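Long-range contacts in Hydrogenase/urease maturation factor HypB (Helicobacter pylori, PDB 4LPS), which helps insert nickel into [NiFe] hydrogenases, is also required for urease maturation, and has a low intrinsic GTPase activity essential for nickel delivery: residues K73-E78 against D130-E135; G45-N50 against G149-I154. One frame throughout, in Å; residues are numbered along the deposited sequence.

Interaction 1 (K73-E78 against D130-E135). With MG (magnesium ion), chain C.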
loop_
_atom_site.group_PDB
_atom_site.type_symbol
_atom_site.label_atom_id
_atom_site.label_comp_id
_atom_site.label_asym_id
_atom_site.label_seq_id
_atom_site.Cartn_x
_atom_site.Cartn_y
_atom_site.Cartn_z
ATOM N N LYS A 73 -13.064 -4.495 5.763
ATOM C CA LYS A 73 -13.910 -3.936 4.716
ATOM C C LYS A 73 -13.189 -2.822 3.975
ATOM O O LYS A 73 -12.893 -1.775 4.553
ATOM C CB LYS A 73 -15.210 -3.400 5.313
ATOM C CG LYS A 73 -15.992 -4.418 6.123
ATOM C CD LYS A 73 -17.047 -3.726 6.967
ATOM C CE LYS A 73 -17.658 -4.687 7.971
ATOM N NZ LYS A 73 -18.569 -3.986 8.920
ATOM N N PHE A 74 -12.900 -3.050 2.699
ATOM C CA PHE A 74 -12.136 -2.084 1.921
ATOM C C PHE A 74 -12.517 -2.054 0.445
ATOM O O PHE A 74 -13.093 -3.006 -0.084
ATOM C CB PHE A 74 -10.638 -2.372 2.061
ATOM C CG PHE A 74 -10.196 -3.633 1.377
ATOM C CD1 PHE A 74 -10.392 -4.866 1.979
ATOM C CD2 PHE A 74 -9.580 -3.588 0.136
ATOM C CE1 PHE A 74 -9.984 -6.030 1.361
ATOM C CE2 PHE A 74 -9.170 -4.751 -0.491
ATOM C CZ PHE A 74 -9.372 -5.973 0.121
ATOM N N CYS A 75 -12.192 -0.942 -0.204
ATOM C CA CYS A 75 -12.270 -0.830 -1.655
ATOM C C CYS A 75 -10.902 -0.366 -2.149
ATOM O O CYS A 75 -10.073 0.089 -1.357
ATOM C CB CYS A 75 -13.391 0.122 -2.084
ATOM S SG CYS A 75 -13.281 1.781 -1.415
ATOM N N VAL A 76 -10.653 -0.490 -3.447
ATOM C CA VAL A 76 -9.301 -0.293 -3.954
ATOM C C VAL A 76 -9.223 0.711 -5.101
ATOM O O VAL A 76 -10.079 0.740 -5.988
ATOM C CB VAL A 76 -8.690 -1.642 -4.420
ATOM C CG1 VAL A 76 -7.284 -1.444 -4.968
ATOM C CG2 VAL A 76 -8.664 -2.643 -3.276
ATOM N N VAL A 77 -8.195 1.550 -5.053
ATOM C CA VAL A 77 -7.802 2.356 -6.197
ATOM C C VAL A 77 -6.494 1.792 -6.754
ATOM O O VAL A 77 -5.482 1.741 -6.049
ATOM C CB VAL A 77 -7.628 3.839 -5.818
ATOM C CG1 VAL A 77 -6.874 4.576 -6.900
ATOM C CG2 VAL A 77 -8.983 4.491 -5.574
ATOM N N GLU A 78 -6.520 1.359 -8.013
ATOM C CA GLU A 78 -5.371 0.696 -8.628
ATOM C C GLU A 78 -4.613 1.627 -9.554
ATOM O O GLU A 78 -5.211 2.268 -10.420
ATOM C CB GLU A 78 -5.816 -0.538 -9.420
ATOM C CG GLU A 78 -6.012 -1.792 -8.591
ATOM C CD GLU A 78 -4.704 -2.401 -8.139
ATOM O OE1 GLU A 78 -4.747 -3.321 -7.299
ATOM O OE2 GLU A 78 -3.635 -1.971 -8.625
ATOM N N ASP A 130 -14.339 0.536 5.517
ATOM C CA ASP A 130 -13.571 1.150 6.591
ATOM C C ASP A 130 -12.220 1.608 6.069
ATOM O O ASP A 130 -11.593 2.513 6.620
ATOM C CB ASP A 130 -13.384 0.171 7.753
ATOM C CG ASP A 130 -14.680 -0.137 8.466
ATOM O OD1 ASP A 130 -15.528 0.772 8.567
ATOM O OD2 ASP A 130 -14.852 -1.287 8.924
ATOM N N PHE A 131 -11.781 0.973 4.990
ATOM C CA PHE A 131 -10.479 1.259 4.413
ATOM C C PHE A 131 -10.604 1.581 2.931
ATOM O O PHE A 131 -11.376 0.949 2.210
ATOM C CB PHE A 131 -9.524 0.073 4.596
ATOM C CG PHE A 131 -9.229 -0.267 6.032
ATOM C CD1 PHE A 131 -10.097 -1.061 6.768
ATOM C CD2 PHE A 131 -8.070 0.193 6.639
ATOM C CE1 PHE A 131 -9.816 -1.380 8.089
ATOM C CE2 PHE A 131 -7.784 -0.122 7.957
ATOM C CZ PHE A 131 -8.657 -0.908 8.683
ATOM N N LEU A 132 -9.846 2.576 2.487
ATOM C CA LEU A 132 -9.640 2.786 1.062
ATOM C C LEU A 132 -8.178 2.511 0.788
ATOM O O LEU A 132 -7.297 3.155 1.358
ATOM C CB LEU A 132 -10.031 4.205 0.634
ATOM C CG LEU A 132 -9.609 4.603 -0.785
ATOM C CD1 LEU A 132 -10.450 3.889 -1.830
ATOM C CD2 LEU A 132 -9.701 6.108 -0.977
ATOM N N ILE A 133 -7.921 1.548 -0.086
ATOM C CA ILE A 133 -6.561 1.100 -0.321
ATOM C C ILE A 133 -6.065 1.525 -1.695
ATOM O O ILE A 133 -6.684 1.227 -2.719
ATOM C CB ILE A 133 -6.450 -0.433 -0.171
ATOM C CG1 ILE A 133 -6.774 -0.839 1.273
ATOM C CG2 ILE A 133 -5.063 -0.919 -0.565
ATOM C CD1 ILE A 133 -6.568 -2.315 1.582
ATOM N N ILE A 134 -4.954 2.249 -1.697
ATOM C CA ILE A 134 -4.299 2.666 -2.924
ATOM C C ILE A 134 -3.139 1.728 -3.234
ATOM O O ILE A 134 -2.184 1.639 -2.456
ATOM C CB ILE A 134 -3.784 4.121 -2.819
ATOM C CG1 ILE A 134 -4.949 5.076 -2.544
ATOM C CG2 ILE A 134 -3.044 4.532 -4.083
ATOM C CD1 ILE A 134 -4.515 6.470 -2.138
ATOM N N GLU A 135 -3.229 1.006 -4.347
ATOM C CA GLU A 135 -2.081 0.247 -4.828
ATOM C C GLU A 135 -1.349 1.069 -5.874
ATOM O O GLU A 135 -1.835 1.260 -6.990
ATOM C CB GLU A 135 -2.489 -1.119 -5.394
ATOM C CG GLU A 135 -1.271 -1.983 -5.733
ATOM C CD GLU A 135 -1.610 -3.290 -6.420
ATOM O OE1 GLU A 135 -0.911 -3.647 -7.393
ATOM O OE2 GLU A 135 -2.568 -3.964 -5.993
HETATM MG MG MG C . -0.380 -5.425 -8.969
HETATM O O HOH W 1 -12.944 -3.186 8.383
HETATM O O HOH W 2 0.067 -7.183 -10.324
#
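E78 and E135 meet carboxylate to carboxylate at the C-terminal end of the pairing of strands 74-80 and 131-135, beside the magnesium site. These are adjacent parallel strands of the P-loop NTPase sheet of a SIMIBI-class G domain. E135 reaches out extended, CG anti to the backbone N (chi1 -173°), whereas E78 bends at chi2 (-73°), which carries CD over toward its partner. The two acid planes stand 80° apart, and E78 OE1 lies 2.6 Å from E135 OE2. E135 OE1 is bound to magnesium at 2.4 Å; T60 and D86 also ligate the ion, and E135 touches GDP.

On the same sheet face, away from the acids, the F74 ring and I133 cross obliquely, F74 CD2 lying 3.6 Å from I133 CD1, while F74 CB rests 3.7 Å from F131 CB. The opposite face carries C75, whose SG lies 3.6 Å from L132 CD1, and V77, which also approaches that methyl; helix 110-122 packs over V77 and L132. The backbones bond in parallel register, from C75 N to F131 O through to E135 N to V77 O. At the strand entrance K73 O accepts from both F131 N and D130 N, and a water joins K73 N to D130 OD2.

The contact thus passes from a water-bridged polar start through apolar packing to two buried acids: E135 ligates magnesium, and E78 stands in the ion's second shell.

Interaction 2 (G45-N50 against G149-I154)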
loop_
_atom_site.group_PDB
_atom_site.type_symbol
_atom_site.label_atom_id
_atom_site.label_comp_id
_atom_site.label_asym_id
_atom_site.label_seq_id
_atom_site.Cartn_x
_atom_site.Cartn_y
_atom_site.Cartn_z
ATOM N N GLY A 45 -15.170 8.915 6.363
ATOM C CA GLY A 45 -14.787 7.994 7.416
ATOM C C GLY A 45 -13.933 6.847 6.908
ATOM O O GLY A 45 -14.130 5.694 7.295
ATOM N N LEU A 46 -12.974 7.167 6.045
ATOM C CA LEU A 46 -12.087 6.162 5.477
ATOM C C LEU A 46 -10.689 6.212 6.077
ATOM O O LEU A 46 -10.101 7.288 6.220
ATOM C CB LEU A 46 -11.990 6.327 3.958
ATOM C CG LEU A 46 -13.297 6.321 3.167
ATOM C CD1 LEU A 46 -13.068 6.839 1.761
ATOM C CD2 LEU A 46 -13.876 4.916 3.130
ATOM N N TYR A 47 -10.160 5.042 6.421
ATOM C CA TYR A 47 -8.750 4.916 6.766
ATOM C C TYR A 47 -7.999 4.513 5.505
ATOM O O TYR A 47 -8.220 3.433 4.958
ATOM C CB TYR A 47 -8.534 3.896 7.885
ATOM C CG TYR A 47 -7.199 4.038 8.585
ATOM C CD1 TYR A 47 -6.985 5.055 9.505
ATOM C CD2 TYR A 47 -6.154 3.159 8.326
ATOM C CE1 TYR A 47 -5.772 5.195 10.148
ATOM C CE2 TYR A 47 -4.933 3.294 8.965
ATOM C CZ TYR A 47 -4.749 4.313 9.874
ATOM O OH TYR A 47 -3.536 4.451 10.513
ATOM N N VAL A 48 -7.126 5.394 5.030
ATOM C CA VAL A 48 -6.534 5.229 3.710
ATOM C C VAL A 48 -5.100 4.707 3.760
ATOM O O VAL A 48 -4.251 5.240 4.480
ATOM C CB VAL A 48 -6.572 6.555 2.931
ATOM C CG1 VAL A 48 -5.982 6.383 1.545
ATOM C CG2 VAL A 48 -8.002 7.049 2.837
ATOM N N LEU A 49 -4.847 3.649 2.994
ATOM C CA LEU A 49 -3.529 3.026 2.929
ATOM C C LEU A 49 -2.940 3.167 1.531
ATOM O O LEU A 49 -3.647 3.025 0.529
ATOM C CB LEU A 49 -3.603 1.547 3.322
ATOM C CG LEU A 49 -4.329 1.208 4.625
ATOM C CD1 LEU A 49 -4.443 -0.294 4.807
ATOM C CD2 LEU A 49 -3.604 1.828 5.809
ATOM N N ASN A 50 -1.649 3.484 1.476
ATOM C CA ASN A 50 -0.929 3.603 0.214
ATOM C C ASN A 50 0.191 2.568 0.137
ATOM O O ASN A 50 1.199 2.680 0.838
ATOM C CB ASN A 50 -0.371 5.023 0.060
ATOM C CG ASN A 50 0.541 5.169 -1.139
ATOM O OD1 ASN A 50 0.320 4.555 -2.182
ATOM N ND2 ASN A 50 1.574 5.994 -0.996
ATOM N N GLY A 149 -2.261 11.748 0.689
ATOM C CA GLY A 149 -3.158 11.978 1.806
ATOM C C GLY A 149 -3.430 10.744 2.645
ATOM O O GLY A 149 -4.349 10.738 3.461
ATOM N N ALA A 150 -2.632 9.699 2.454
ATOM C CA ALA A 150 -2.854 8.432 3.146
ATOM C C ALA A 150 -2.573 8.531 4.641
ATOM O O ALA A 150 -1.737 9.326 5.082
ATOM C CB ALA A 150 -1.997 7.337 2.531
ATOM N N ALA A 151 -3.287 7.719 5.417
ATOM C CA ALA A 151 -3.009 7.565 6.842
ATOM C C ALA A 151 -1.726 6.764 7.040
ATOM O O ALA A 151 -0.932 7.045 7.939
ATOM C CB ALA A 151 -4.178 6.894 7.545
ATOM N N MET A 152 -1.536 5.760 6.192
ATOM C CA MET A 152 -0.318 4.961 6.223
ATOM C C MET A 152 0.222 4.734 4.823
ATOM O O MET A 152 -0.529 4.478 3.878
ATOM C CB MET A 152 -0.548 3.604 6.900
ATOM C CG MET A 152 -1.088 3.661 8.320
ATOM S SD MET A 152 -1.087 2.029 9.098
ATOM C CE MET A 152 0.657 1.852 9.481
ATOM N N ASN A 153 1.539 4.839 4.709
ATOM C CA ASN A 153 2.242 4.459 3.499
ATOM C C ASN A 153 3.078 3.226 3.803
ATOM O O ASN A 153 3.986 3.265 4.633
ATOM C CB ASN A 153 3.108 5.611 2.992
ATOM C CG ASN A 153 2.315 6.885 2.793
ATOM O OD1 ASN A 153 1.649 7.064 1.771
ATOM N ND2 ASN A 153 2.372 7.776 3.775
ATOM N N ILE A 154 2.747 2.123 3.146
ATOM C CA ILE A 154 3.367 0.845 3.455
ATOM C C ILE A 154 4.129 0.296 2.252
ATOM O O ILE A 154 3.614 0.271 1.132
ATOM C CB ILE A 154 2.311 -0.165 3.933
ATOM C CG1 ILE A 154 1.633 0.372 5.199
ATOM C CG2 ILE A 154 2.947 -1.523 4.198
ATOM C CD1 ILE A 154 0.358 -0.354 5.590
#
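Y47, L49 and N50 meet A151, M152 and N153 in a buried parallel strand pairing at the middle of the nucleotide-binding domain's sheet, where strand 47-52, which leads toward the GDP-binding loop, runs beside strand 152-158. The pairing starts as the segment 149-154 enters its strand: V48 O accepts from both A151 N and M152 N, the former the shorter at 2.8 Å. The backbone of N50 then bonds twice to strand 152-158, N to M152 O and O to I154 N.

On the face carrying L49 and M152, these two side chains run alongside each other in the same direction, L49 CD2 3.7 Å from M152 CB. Nearby, A151 CB sits over one face of the Y47 ring, displaced toward the rim and 3.7 Å from the centroid, a CH-pi contact. M152 comes to the hydroxyl end of the same ring: its CG comes within 3.4 Å of Y47 OH, while SD lies at the ring edge, 5.3 Å from the centroid, as a Met-aromatic contact. The tyrosine hydroxyl also bonds to the backbone O of Y236.

The face of N50 and N153 carries a polar pair, with the A150 methyl 3.8 Å from N50 CB. N50, with CG anti to the backbone N (chi1 172°), gives ND2 to N153 OD1 at 3.0 Å. The bond is straight (165°), lies in the amide plane of N50 and uses a lone pair of N153, although the two amides are turned 88° apart. N50 OD1 is taken by N136 ND2, so both ends of this buried amide are engaged.

Helix 218-234 packs against Y47, L49 and M152, while strand 131-135 flanks strand 47-52 on its other edge, with L132 and I134 against V48.

Interactions 1 and 2 are both buried and belong to one parallel sheet, in which strand 131-135 lies between strands 74-80 and 47-52. They join directly across that middle seam: the backbone groups I134 N and L49 O are 2.7 Å apart, as probable hydrogen-bond partners, and D130 O and Y47 N pair likewise. Along the chain, interaction 1 is nested within the loop closed by interaction 2. Their polar chemistry differs with place. Interaction 1 begins near solvent at K73 and ends in two acids, one of which, E135, binds magnesium and touches GDP, whereas in interaction 2 a neutral amide pair lies in the interior, the side chain of N50 about 12 Å from the magnesium ion.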